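Local coordinates for protein rutinosidase (Aspergillus niger, PDB 6I1A) that hydrolyses beta-glycosides as a family 5 glycosyl hydrolase, a rutinosidase that releases rutinose from glycosides such as rutin, at residues S35-S39 / K341-N345; Y337-F342 / Y357-F363; L27-Q33 / R70-I75; H266-Y270 / E303-T309. Numbering follows the deposited sequence.

All four contacts belong to one TIM barrel. Interaction 4 joins two adjacent parallel barrel strands, and interactions 2 and 3 are buried as well. Interaction 1, only partly buried, carries an N-linked glycan on Asn345. Interactions 1 and 2 share Lys341 and Phe342 in the loop after strand 334-337, while interactions 1 and 3 use neighbouring parts of the loop after strand 22-26. Asp38 and Arg70 form a salt bridge between interactions 1 and 3; Trp358 NE1 and Gln307 OE1 tie interaction 2 to 4. Aromatic packing dominates interaction 2, a guanidinium and an indole anchor interaction 3, and strand pairing with a tyrosine-glutamate bond marks interaction 4.

Interaction 1 (S35-S39 / K341-N345); sequences STIDS and KFTGN. With NAG (2-acetamido-2-deoxy-beta-D-glucopyranose), chain G; EDO (1,2-ethanediol), chain M; EDO (1,2-ethanediol), chain U.
Residues 35-37 coil with helix-like angles but without a helix's regular hydrogen bonds, Asp38 is extended (-146/100) and Ser39 opens helix 39-45. Opposite, Lys341 and Phe342 are extended, Thr343 bends (-119/6) and Gly344 lies at -56/134. The nearest CA atoms are those of Asp38 and Gly344, 4.5 Å apart. Ile37 O takes Thr343 N at 2.8 Å and, weakly, Gly344 N at 3.0 Å. Gly344 CA also makes a CA-H...O contact with Thr36 O at 3.2 Å; an ideal CB on this residue would clash with that oxygen.

Phe342 (chi1 t) turns a ring face to Ile37 CA, a CH-pi contact 3.9 Å from the ring centroid. Ser39 (chi1 m) accepts Asn345 N on OG at 3.0 Å and donates the hydroxyl to ethanediol O2 of chain M. Asp38 (chi1 t) caps Phe41 N with OD1 and salt-bridges Arg70 with OD2, while two waters bridge its carboxylate to Thr343 OG1, the one at OD2 only weakly. Asn345 ND2 is bonded to NAG C1 at 1.5 Å. This is an N-glycosylated surface joint between the loops that follow the first and last strands of a TIM barrel, with an aspartate N-cap at its centre.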
# COMPACT_ATOMS: atom_id res chain seq x y z
N SER A 35 -18.74 -1.43 18.47
CA SER A 35 -19.15 -2.85 18.69
C SER A 35 -17.98 -3.72 19.12
O SER A 35 -18.18 -4.58 19.98
CB SER A 35 -19.81 -3.39 17.48
OG SER A 35 -18.93 -3.54 16.38
N THR A 36 -16.78 -3.56 18.57
CA THR A 36 -15.68 -4.51 18.82
C THR A 36 -15.06 -4.35 20.20
O THR A 36 -14.36 -5.26 20.67
CB THR A 36 -14.65 -4.34 17.71
OG1 THR A 36 -14.26 -2.96 17.65
CG2 THR A 36 -15.21 -4.77 16.39
N ILE A 37 -15.17 -3.17 20.83
CA ILE A 37 -14.35 -2.89 22.04
C ILE A 37 -14.85 -3.65 23.28
O ILE A 37 -14.07 -4.02 24.15
CB ILE A 37 -14.32 -1.36 22.29
CG1 ILE A 37 -13.59 -0.74 21.10
CG2 ILE A 37 -13.66 -1.07 23.64
CD1 ILE A 37 -13.57 0.81 21.11
N ASP A 38 -16.17 -3.83 23.39
CA ASP A 38 -16.81 -4.44 24.59
C ASP A 38 -18.01 -5.25 24.04
O ASP A 38 -19.06 -4.69 23.69
CB ASP A 38 -17.16 -3.41 25.63
CG ASP A 38 -17.78 -3.94 26.91
OD1 ASP A 38 -18.35 -5.03 26.87
OD2 ASP A 38 -17.73 -3.22 27.91
N SER A 39 -17.84 -6.57 23.92
CA SER A 39 -18.89 -7.44 23.31
C SER A 39 -20.12 -7.53 24.23
O SER A 39 -21.19 -7.57 23.66
CB SER A 39 -18.31 -8.85 23.06
OG SER A 39 -17.17 -8.75 22.21
N LYS A 341 -8.59 -0.13 27.57
CA LYS A 341 -9.46 -1.18 28.13
C LYS A 341 -10.28 -1.75 27.00
O LYS A 341 -11.04 -1.03 26.38
CB LYS A 341 -10.33 -0.52 29.21
CG LYS A 341 -10.64 -1.37 30.41
CD LYS A 341 -10.88 -0.43 31.56
CE LYS A 341 -11.15 -1.17 32.82
NZ LYS A 341 -11.99 -0.36 33.69
N PHE A 342 -10.19 -3.06 26.75
CA PHE A 342 -10.82 -3.71 25.61
C PHE A 342 -11.19 -5.13 26.02
O PHE A 342 -10.26 -5.86 26.47
CB PHE A 342 -9.84 -3.72 24.45
CG PHE A 342 -10.38 -4.14 23.13
CD1 PHE A 342 -10.72 -5.48 22.91
CD2 PHE A 342 -10.46 -3.29 22.04
CE1 PHE A 342 -11.17 -5.90 21.68
CE2 PHE A 342 -10.87 -3.72 20.81
CZ PHE A 342 -11.25 -5.02 20.61
N THR A 343 -12.47 -5.46 25.96
CA THR A 343 -12.93 -6.84 26.34
C THR A 343 -13.58 -7.55 25.18
O THR A 343 -14.02 -8.76 25.40
CB THR A 343 -13.82 -6.80 27.57
OG1 THR A 343 -14.92 -5.99 27.19
CG2 THR A 343 -13.07 -6.28 28.76
N GLY A 344 -13.58 -7.02 23.98
CA GLY A 344 -14.15 -7.62 22.78
C GLY A 344 -13.56 -9.00 22.53
O GLY A 344 -12.34 -9.14 22.56
N ASN A 345 -14.40 -9.95 22.22
CA ASN A 345 -13.89 -11.35 22.10
C ASN A 345 -14.03 -11.84 20.68
O ASN A 345 -13.95 -13.10 20.45
CB ASN A 345 -14.57 -12.17 23.18
CG ASN A 345 -16.05 -12.27 22.96
OD1 ASN A 345 -16.57 -11.94 21.91
ND2 ASN A 345 -16.74 -12.78 23.95
C1 NAG G . -18.19 -12.95 23.80
C2 NAG G . -18.57 -14.43 23.92
C3 NAG G . -20.07 -14.55 23.94
C4 NAG G . -20.63 -13.74 25.06
C5 NAG G . -20.19 -12.31 24.77
C6 NAG G . -20.70 -11.28 25.75
C7 NAG G . -16.88 -15.82 22.82
C8 NAG G . -16.35 -16.12 24.18
N2 NAG G . -18.04 -15.12 22.71
O3 NAG G . -20.39 -15.95 24.08
O4 NAG G . -22.10 -13.77 25.03
O5 NAG G . -18.75 -12.32 24.89
O6 NAG G . -20.37 -11.71 27.08
O7 NAG G . -16.20 -16.09 21.83
C1 EDO M . -20.05 -7.46 19.29
O1 EDO M . -20.19 -8.52 20.23
C2 EDO M . -18.62 -7.39 18.86
O2 EDO M . -17.65 -7.31 19.88
C1 EDO U . -10.74 -3.36 15.39
O1 EDO U . -11.69 -4.33 14.94
C2 EDO U . -10.64 -3.24 16.90
O2 EDO U . -11.66 -2.41 17.52
O HOH W 1 -17.09 -7.99 26.43
O HOH W 2 -14.83 -3.51 28.71

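Interaction 2 (Y337-F342 / Y357-F363); sequences YWTAKF and YWCYETF. With EDO (1,2-ethanediol), chain L.
In this TIM barrel, the last strand, 334-337, runs into a loop with a non-proline cis peptide between Trp338 and Thr339, as in other clan GH-A enzymes. The C-terminal segment closes over it: Tyr357 and Trp358 end a weakly bonded helix, and Cys359 N-caps helix 360-365. CA atoms are 4.8 Å apart at both Ala340-Tyr360 and Phe342-Cys359.

Thr339 N donates to Trp358 O (3.0 Å), Tyr360 N to Thr339 O (2.9 Å) and Glu361 N to Ala340 O (3.1 Å), so the loop carbonyls receive the amides of the first helical turn. Cys359 SG (chi1 t) weakly accepts both Phe342 N and Thr362 N at 3.7 Å. Thr339 OG1 is hydrogen-bonded to Asn26 O and Gly28 N, Lys341 NZ to Leu74 O, and Trp358 NE1 to Gln307 OE1.

Phe342 stacks offset on the Trp358 five-membered ring, with centroids 5.0 Å apart, and Phe363 turns its edge to the face of Tyr337. Tyr337 (chi1 t) donates a hydrogen bond from OH to Tyr357 O, 2.6 Å.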
# COMPACT_ATOMS: atom_id res chain seq x y z
N TYR A 337 -1.43 3.84 22.05
CA TYR A 337 -1.99 2.53 21.68
C TYR A 337 -3.50 2.58 21.72
O TYR A 337 -4.11 3.25 22.57
CB TYR A 337 -1.48 1.49 22.70
CG TYR A 337 -1.57 0.08 22.20
CD1 TYR A 337 -0.55 -0.45 21.46
CD2 TYR A 337 -2.68 -0.71 22.43
CE1 TYR A 337 -0.61 -1.74 20.98
CE2 TYR A 337 -2.79 -2.00 21.90
CZ TYR A 337 -1.75 -2.50 21.15
OH TYR A 337 -1.82 -3.77 20.62
N TRP A 338 -4.12 1.83 20.82
CA TRP A 338 -5.58 1.61 20.82
C TRP A 338 -5.78 0.23 21.43
O TRP A 338 -5.52 -0.74 20.71
CB TRP A 338 -6.21 1.69 19.43
CG TRP A 338 -7.71 1.70 19.49
CD1 TRP A 338 -8.59 0.67 19.57
CD2 TRP A 338 -8.50 2.91 19.60
NE1 TRP A 338 -9.87 1.15 19.66
CE2 TRP A 338 -9.83 2.52 19.70
CE3 TRP A 338 -8.20 4.28 19.56
CZ2 TRP A 338 -10.90 3.43 19.75
CZ3 TRP A 338 -9.24 5.18 19.64
CH2 TRP A 338 -10.56 4.76 19.73
N THR A 339 -6.25 0.09 22.67
CA THR A 339 -6.80 1.11 23.57
C THR A 339 -6.57 0.68 25.01
O THR A 339 -6.10 -0.48 25.27
CB THR A 339 -8.26 1.32 23.21
OG1 THR A 339 -8.82 2.36 24.02
CG2 THR A 339 -9.12 0.09 23.36
N ALA A 340 -6.86 1.53 25.99
CA ALA A 340 -6.58 1.23 27.39
C ALA A 340 -7.32 -0.03 27.85
O ALA A 340 -6.65 -0.89 28.52
CB ALA A 340 -7.00 2.41 28.24
N LYS A 341 -8.59 -0.13 27.57
CA LYS A 341 -9.46 -1.18 28.13
C LYS A 341 -10.28 -1.75 27.00
O LYS A 341 -11.04 -1.03 26.38
CB LYS A 341 -10.33 -0.52 29.21
CG LYS A 341 -10.64 -1.37 30.41
CD LYS A 341 -10.88 -0.43 31.56
CE LYS A 341 -11.15 -1.17 32.82
NZ LYS A 341 -11.99 -0.36 33.69
N PHE A 342 -10.19 -3.06 26.75
CA PHE A 342 -10.82 -3.71 25.61
C PHE A 342 -11.19 -5.13 26.02
O PHE A 342 -10.26 -5.86 26.47
CB PHE A 342 -9.84 -3.72 24.45
CG PHE A 342 -10.38 -4.14 23.13
CD1 PHE A 342 -10.72 -5.48 22.91
CD2 PHE A 342 -10.46 -3.29 22.04
CE1 PHE A 342 -11.17 -5.90 21.68
CE2 PHE A 342 -10.87 -3.72 20.81
CZ PHE A 342 -11.25 -5.02 20.61
N TYR A 357 -4.99 -8.77 22.18
CA TYR A 357 -4.05 -7.95 21.38
C TYR A 357 -4.39 -6.46 21.49
O TYR A 357 -3.50 -5.70 21.12
CB TYR A 357 -4.08 -8.37 19.90
CG TYR A 357 -3.70 -9.84 19.71
CD1 TYR A 357 -4.66 -10.83 19.75
CD2 TYR A 357 -2.36 -10.20 19.53
CE1 TYR A 357 -4.30 -12.16 19.56
CE2 TYR A 357 -1.99 -11.53 19.36
CZ TYR A 357 -2.97 -12.48 19.39
OH TYR A 357 -2.58 -13.79 19.19
N TRP A 358 -5.56 -6.08 21.95
CA TRP A 358 -6.04 -4.66 21.92
C TRP A 358 -6.19 -4.04 23.31
O TRP A 358 -6.61 -2.86 23.35
CB TRP A 358 -7.33 -4.58 21.13
CG TRP A 358 -7.24 -4.88 19.68
CD1 TRP A 358 -7.20 -6.11 19.12
CD2 TRP A 358 -7.21 -3.93 18.62
NE1 TRP A 358 -7.16 -5.98 17.75
CE2 TRP A 358 -7.14 -4.63 17.41
CE3 TRP A 358 -7.18 -2.52 18.58
CZ2 TRP A 358 -7.10 -4.00 16.16
CZ3 TRP A 358 -7.15 -1.90 17.35
CH2 TRP A 358 -7.12 -2.60 16.16
N CYS A 359 -5.89 -4.73 24.41
CA CYS A 359 -6.08 -4.21 25.78
C CYS A 359 -4.76 -3.82 26.37
O CYS A 359 -3.95 -4.69 26.79
CB CYS A 359 -6.79 -5.22 26.63
SG CYS A 359 -7.19 -4.51 28.25
N TYR A 360 -4.45 -2.55 26.43
CA TYR A 360 -3.15 -2.12 26.95
C TYR A 360 -2.99 -2.45 28.43
O TYR A 360 -1.90 -2.72 28.88
CB TYR A 360 -2.94 -0.63 26.71
CG TYR A 360 -1.51 -0.21 26.69
CD1 TYR A 360 -0.74 -0.35 25.55
CD2 TYR A 360 -0.86 0.26 27.82
CE1 TYR A 360 0.57 0.06 25.50
CE2 TYR A 360 0.46 0.68 27.80
CZ TYR A 360 1.19 0.60 26.62
OH TYR A 360 2.50 1.02 26.53
N GLU A 361 -4.06 -2.35 29.23
CA GLU A 361 -3.96 -2.63 30.69
C GLU A 361 -3.53 -4.09 30.87
O GLU A 361 -2.77 -4.34 31.81
CB GLU A 361 -5.27 -2.36 31.40
CG GLU A 361 -5.54 -0.86 31.55
CD GLU A 361 -6.72 -0.54 32.45
OE1 GLU A 361 -7.50 -1.44 32.71
OE2 GLU A 361 -6.94 0.62 32.67
N THR A 362 -3.97 -4.98 30.00
CA THR A 362 -3.53 -6.41 30.08
C THR A 362 -2.02 -6.44 29.94
O THR A 362 -1.30 -7.16 30.70
CB THR A 362 -4.18 -7.24 29.00
OG1 THR A 362 -5.57 -7.34 29.30
CG2 THR A 362 -3.57 -8.62 28.90
N PHE A 363 -1.44 -5.72 28.99
CA PHE A 363 0.03 -5.71 28.81
C PHE A 363 0.73 -5.25 30.08
O PHE A 363 1.80 -5.73 30.47
CB PHE A 363 0.43 -4.81 27.65
CG PHE A 363 -0.17 -5.17 26.32
CD1 PHE A 363 -0.58 -6.43 25.99
CD2 PHE A 363 -0.30 -4.18 25.34
CE1 PHE A 363 -1.06 -6.76 24.74
CE2 PHE A 363 -0.80 -4.50 24.09
CZ PHE A 363 -1.15 -5.78 23.77
C1 EDO L . 4.63 2.84 28.25
O1 EDO L . 3.66 1.94 28.58
C2 EDO L . 5.97 2.26 28.09
O2 EDO L . 6.85 3.28 27.56

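Interaction 3 (L27-Q33 / R70-I75); sequences LGGWLEQ and RYATLI. Unlike the reference sequence in segment 70-75: Leu74 (reference Trp).
Leu27 follows the first barrel strand, 22-26, and meets Ile75 through CD1 and CG2 at 4.1 Å. Gly29, with positive phi (70/15), presents its carbonyl to the extended Arg70 side chain: Arg70 NE and NH2 donate to Gly29 O at 3.0 and 2.9 Å. Trp30 and Tyr71 have the nearest CA atoms, 6.1 Å apart. With chi1 t and chi2 38°, the Trp30 indole reaches the backbone of helix 63-73, where Trp30 NE1 donates to Tyr71 O at 2.9 Å. Ile75 covers one indole face, its CB 3.8 Å from the five-membered ring's centroid, and Leu74 CD2 packs on Trp30 CB at 4.0 Å.

Leu31 CD2 touches Tyr71 CD1 at 3.6 Å. Gln33 (m, m) folds back: its NE2 donates to Trp30 O at 2.9 Å, while its OE1 weakly accepts Arg70 NE at 2.8 Å. A water joins Leu31 O, Gln33 NE2 and Tyr71 OH. Arg70 NH1 salt-bridges Asp38. Here the loop after the first strand of a TIM barrel is pinned to the connection leading to strand 90-95.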
# COMPACT_ATOMS: atom_id res chain seq x y z
N LEU A 27 -8.09 6.39 25.35
CA LEU A 27 -9.23 6.01 26.21
C LEU A 27 -10.43 5.81 25.28
O LEU A 27 -11.47 6.51 25.40
CB LEU A 27 -9.45 7.05 27.31
CG LEU A 27 -8.30 7.36 28.23
CD1 LEU A 27 -8.70 8.36 29.30
CD2 LEU A 27 -7.71 6.11 28.88
N GLY A 28 -10.32 4.90 24.32
CA GLY A 28 -11.39 4.64 23.38
C GLY A 28 -12.52 3.83 23.96
O GLY A 28 -12.36 3.18 25.00
N GLY A 29 -13.67 3.82 23.31
CA GLY A 29 -14.80 3.02 23.75
C GLY A 29 -15.41 3.52 25.02
O GLY A 29 -16.23 2.81 25.62
N TRP A 30 -15.08 4.74 25.42
CA TRP A 30 -15.48 5.33 26.73
C TRP A 30 -16.54 6.41 26.47
O TRP A 30 -17.72 6.22 26.84
CB TRP A 30 -14.28 5.85 27.47
CG TRP A 30 -14.59 6.58 28.74
CD1 TRP A 30 -15.56 6.29 29.68
CD2 TRP A 30 -13.89 7.72 29.25
NE1 TRP A 30 -15.50 7.18 30.72
CE2 TRP A 30 -14.48 8.08 30.49
CE3 TRP A 30 -12.83 8.49 28.78
CZ2 TRP A 30 -14.00 9.15 31.23
CZ3 TRP A 30 -12.41 9.56 29.52
CH2 TRP A 30 -12.95 9.88 30.74
N LEU A 31 -16.13 7.47 25.80
CA LEU A 31 -17.04 8.58 25.42
C LEU A 31 -17.55 8.44 23.98
O LEU A 31 -18.44 9.21 23.59
CB LEU A 31 -16.34 9.92 25.66
CG LEU A 31 -15.79 10.10 27.06
CD1 LEU A 31 -15.11 11.47 27.24
CD2 LEU A 31 -16.90 9.91 28.12
N GLU A 32 -17.05 7.47 23.22
CA GLU A 32 -17.59 7.08 21.92
C GLU A 32 -17.67 5.56 21.89
O GLU A 32 -16.69 4.94 22.42
CB GLU A 32 -16.71 7.64 20.79
CG GLU A 32 -15.21 7.30 20.85
CD GLU A 32 -14.78 5.97 20.29
OE1 GLU A 32 -13.84 5.40 20.84
OE2 GLU A 32 -15.33 5.55 19.24
N GLN A 33 -18.69 5.01 21.30
CA GLN A 33 -18.95 3.54 21.47
C GLN A 33 -18.71 2.84 20.14
O GLN A 33 -19.09 3.35 19.08
CB GLN A 33 -20.40 3.30 21.93
CG GLN A 33 -20.82 4.18 23.10
CD GLN A 33 -19.88 4.13 24.26
OE1 GLN A 33 -19.27 3.09 24.61
NE2 GLN A 33 -19.71 5.26 24.94
N ARG A 70 -21.95 3.96 31.75
CA ARG A 70 -20.64 3.58 31.15
C ARG A 70 -19.63 4.70 31.34
O ARG A 70 -18.44 4.42 31.65
CB ARG A 70 -20.84 3.24 29.68
CG ARG A 70 -19.57 2.72 29.00
CD ARG A 70 -19.84 2.09 27.67
NE ARG A 70 -18.66 1.64 26.95
CZ ARG A 70 -18.06 0.45 27.09
NH1 ARG A 70 -18.53 -0.42 27.99
NH2 ARG A 70 -17.00 0.15 26.37
N TYR A 71 -20.02 5.95 31.08
CA TYR A 71 -19.08 7.09 31.30
C TYR A 71 -18.50 7.07 32.72
O TYR A 71 -17.34 7.32 32.99
CB TYR A 71 -19.72 8.46 31.04
CG TYR A 71 -20.39 8.63 29.69
CD1 TYR A 71 -19.94 7.96 28.56
CD2 TYR A 71 -21.37 9.58 29.51
CE1 TYR A 71 -20.55 8.07 27.33
CE2 TYR A 71 -21.94 9.77 28.27
CZ TYR A 71 -21.52 9.05 27.16
OH TYR A 71 -22.12 9.23 25.94
N ALA A 72 -19.40 6.84 33.69
CA ALA A 72 -19.01 6.88 35.11
C ALA A 72 -18.18 5.67 35.53
O ALA A 72 -17.44 5.83 36.52
CB ALA A 72 -20.31 6.96 35.90
N THR A 73 -18.23 4.55 34.85
CA THR A 73 -17.64 3.30 35.35
C THR A 73 -16.52 2.72 34.49
O THR A 73 -15.66 2.05 35.07
CB THR A 73 -18.71 2.26 35.55
OG1 THR A 73 -19.35 1.97 34.32
CG2 THR A 73 -19.69 2.67 36.64
N LEU A 74 -16.47 2.95 33.19
CA LEU A 74 -15.50 2.20 32.36
C LEU A 74 -14.07 2.67 32.63
O LEU A 74 -13.15 1.84 32.73
CB LEU A 74 -15.82 2.38 30.87
CG LEU A 74 -14.92 1.58 29.92
CD1 LEU A 74 -15.27 0.08 29.92
CD2 LEU A 74 -15.00 2.09 28.50
N ILE A 75 -13.86 3.99 32.67
CA ILE A 75 -12.53 4.60 32.93
C ILE A 75 -12.60 5.38 34.21
O ILE A 75 -13.40 6.33 34.33
CB ILE A 75 -12.01 5.49 31.77
CG1 ILE A 75 -11.92 4.68 30.48
CG2 ILE A 75 -10.71 6.19 32.15
CD1 ILE A 75 -10.88 3.58 30.46
O HOH W 3 -20.89 7.89 23.85

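Interaction 4 (H266-Y270 / E303-T309); sequences HHYYY and EWAIQAT
Strands 266-269 and 303-308 run parallel, their axes approaching to 4.8 Å and crossing at 20°. Glu303 pairs with His266 (CA-CA 4.7 Å), and Glu303 O accepts His267 N at 3.0 Å. Its side chain (m, t) lays CG 3.7 Å from the His266 ring centroid, over the face, and Glu303 OE1 accepts a hydrogen bond from Tyr268 OH at 2.6 Å; OE2 salt-bridges Arg92. His266 ND1 is hydrogen-bonded to Glu194; Glu303 and Glu194 are consistent with the pair of catalytic glutamates of family 5 enzymes.

Trp304 CA lies over the Tyr268 ring. Direct pairing then breaks: a water links Ala305 O and Gln307 O to Tyr269 N before the chains close again at Tyr270 and Thr309 (CA-CA 4.3 Å). Gln307 CD packs on Tyr270 CB at 3.7 Å, its OE1 accepting a hydrogen bond from Trp358 NE1, and Thr309 OG1 donates to Tyr269 O at 3.0 Å.

With helix 280-290 the strands form a beta-alpha-beta unit: Tyr269 packs on that helix, Trp304 on helix 317-331 and Ala305 on strand 334-337.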
# COMPACT_ATOMS: atom_id res chain seq x y z
N HIS A 266 -2.08 7.04 11.88
CA HIS A 266 -2.71 5.82 12.45
C HIS A 266 -2.19 4.63 11.67
O HIS A 266 -2.33 4.60 10.45
CB HIS A 266 -4.24 5.88 12.31
CG HIS A 266 -4.87 6.92 13.15
ND1 HIS A 266 -6.26 7.10 13.19
CD2 HIS A 266 -4.34 7.80 14.01
CE1 HIS A 266 -6.53 8.10 14.04
NE2 HIS A 266 -5.37 8.58 14.56
N HIS A 267 -1.55 3.68 12.34
CA HIS A 267 -0.93 2.52 11.66
C HIS A 267 -1.48 1.22 12.24
O HIS A 267 -1.23 0.93 13.43
CB HIS A 267 0.61 2.56 11.85
CG HIS A 267 1.26 3.73 11.20
ND1 HIS A 267 1.01 4.10 9.90
CD2 HIS A 267 2.13 4.63 11.73
CE1 HIS A 267 1.76 5.18 9.64
NE2 HIS A 267 2.44 5.54 10.74
N TYR A 268 -2.17 0.47 11.40
CA TYR A 268 -2.76 -0.82 11.76
C TYR A 268 -2.36 -1.88 10.77
O TYR A 268 -1.92 -1.60 9.65
CB TYR A 268 -4.29 -0.67 11.82
CG TYR A 268 -4.80 0.13 12.99
CD1 TYR A 268 -4.76 -0.40 14.26
CD2 TYR A 268 -5.30 1.42 12.83
CE1 TYR A 268 -5.29 0.27 15.35
CE2 TYR A 268 -5.86 2.08 13.92
CZ TYR A 268 -5.84 1.51 15.16
OH TYR A 268 -6.48 2.16 16.22
N TYR A 269 -2.51 -3.11 11.21
CA TYR A 269 -1.96 -4.31 10.49
C TYR A 269 -2.95 -5.45 10.38
O TYR A 269 -2.55 -6.50 9.90
CB TYR A 269 -0.68 -4.76 11.19
CG TYR A 269 0.28 -3.63 11.35
CD1 TYR A 269 1.10 -3.16 10.33
CD2 TYR A 269 0.37 -2.98 12.57
CE1 TYR A 269 1.90 -2.04 10.48
CE2 TYR A 269 1.15 -1.86 12.74
CZ TYR A 269 1.92 -1.37 11.70
OH TYR A 269 2.70 -0.26 11.82
N TYR A 270 -4.19 -5.27 10.82
CA TYR A 270 -5.11 -6.41 11.11
C TYR A 270 -5.90 -6.81 9.87
O TYR A 270 -6.59 -7.86 9.92
CB TYR A 270 -6.05 -6.08 12.28
CG TYR A 270 -6.94 -4.89 12.07
CD1 TYR A 270 -8.13 -4.96 11.35
CD2 TYR A 270 -6.62 -3.65 12.58
CE1 TYR A 270 -8.90 -3.82 11.10
CE2 TYR A 270 -7.40 -2.51 12.38
CZ TYR A 270 -8.56 -2.61 11.66
OH TYR A 270 -9.36 -1.47 11.47
N GLU A 303 -2.75 6.34 16.89
CA GLU A 303 -3.43 5.04 17.02
C GLU A 303 -2.54 3.99 16.35
O GLU A 303 -2.06 4.21 15.22
CB GLU A 303 -4.78 4.96 16.35
CG GLU A 303 -5.84 5.86 16.94
CD GLU A 303 -7.21 5.62 16.36
OE1 GLU A 303 -7.48 4.53 15.73
OE2 GLU A 303 -8.06 6.54 16.46
N TRP A 304 -2.47 2.83 17.00
CA TRP A 304 -1.85 1.60 16.45
C TRP A 304 -2.22 0.46 17.36
O TRP A 304 -2.66 0.65 18.51
CB TRP A 304 -0.33 1.74 16.29
CG TRP A 304 0.42 1.69 17.60
CD1 TRP A 304 0.43 2.59 18.62
CD2 TRP A 304 1.28 0.60 18.02
NE1 TRP A 304 1.28 2.16 19.62
CE2 TRP A 304 1.80 0.95 19.29
CE3 TRP A 304 1.67 -0.60 17.41
CZ2 TRP A 304 2.73 0.12 19.93
CZ3 TRP A 304 2.59 -1.41 18.06
CH2 TRP A 304 3.07 -1.03 19.30
N ALA A 305 -2.05 -0.77 16.85
CA ALA A 305 -2.24 -1.98 17.63
C ALA A 305 -1.47 -3.10 16.96
O ALA A 305 -1.15 -2.99 15.80
CB ALA A 305 -3.70 -2.31 17.82
N ILE A 306 -1.25 -4.20 17.69
CA ILE A 306 -0.36 -5.31 17.21
C ILE A 306 -1.11 -6.43 16.51
O ILE A 306 -0.41 -7.37 16.05
CB ILE A 306 0.49 -5.88 18.36
CG1 ILE A 306 -0.35 -6.51 19.44
CG2 ILE A 306 1.44 -4.85 18.85
CD1 ILE A 306 0.50 -7.44 20.34
N GLN A 307 -2.43 -6.45 16.38
CA GLN A 307 -3.09 -7.55 15.65
C GLN A 307 -2.64 -7.54 14.20
O GLN A 307 -2.70 -6.50 13.49
CB GLN A 307 -4.59 -7.47 15.75
CG GLN A 307 -5.25 -8.66 15.02
CD GLN A 307 -6.75 -8.62 14.94
OE1 GLN A 307 -7.42 -7.96 15.75
NE2 GLN A 307 -7.30 -9.33 13.97
N ALA A 308 -2.15 -8.71 13.75
CA ALA A 308 -1.81 -8.96 12.33
C ALA A 308 -2.98 -9.56 11.54
O ALA A 308 -4.00 -9.98 12.11
CB ALA A 308 -0.62 -9.88 12.31
N THR A 309 -2.86 -9.58 10.21
CA THR A 309 -3.91 -10.12 9.35
C THR A 309 -3.94 -11.65 9.46
O THR A 309 -5.05 -12.22 9.51
CB THR A 309 -3.72 -9.65 7.92
OG1 THR A 309 -3.84 -8.21 7.87
CG2 THR A 309 -4.76 -10.25 7.00
O HOH W 4 -3.15 -3.85 13.95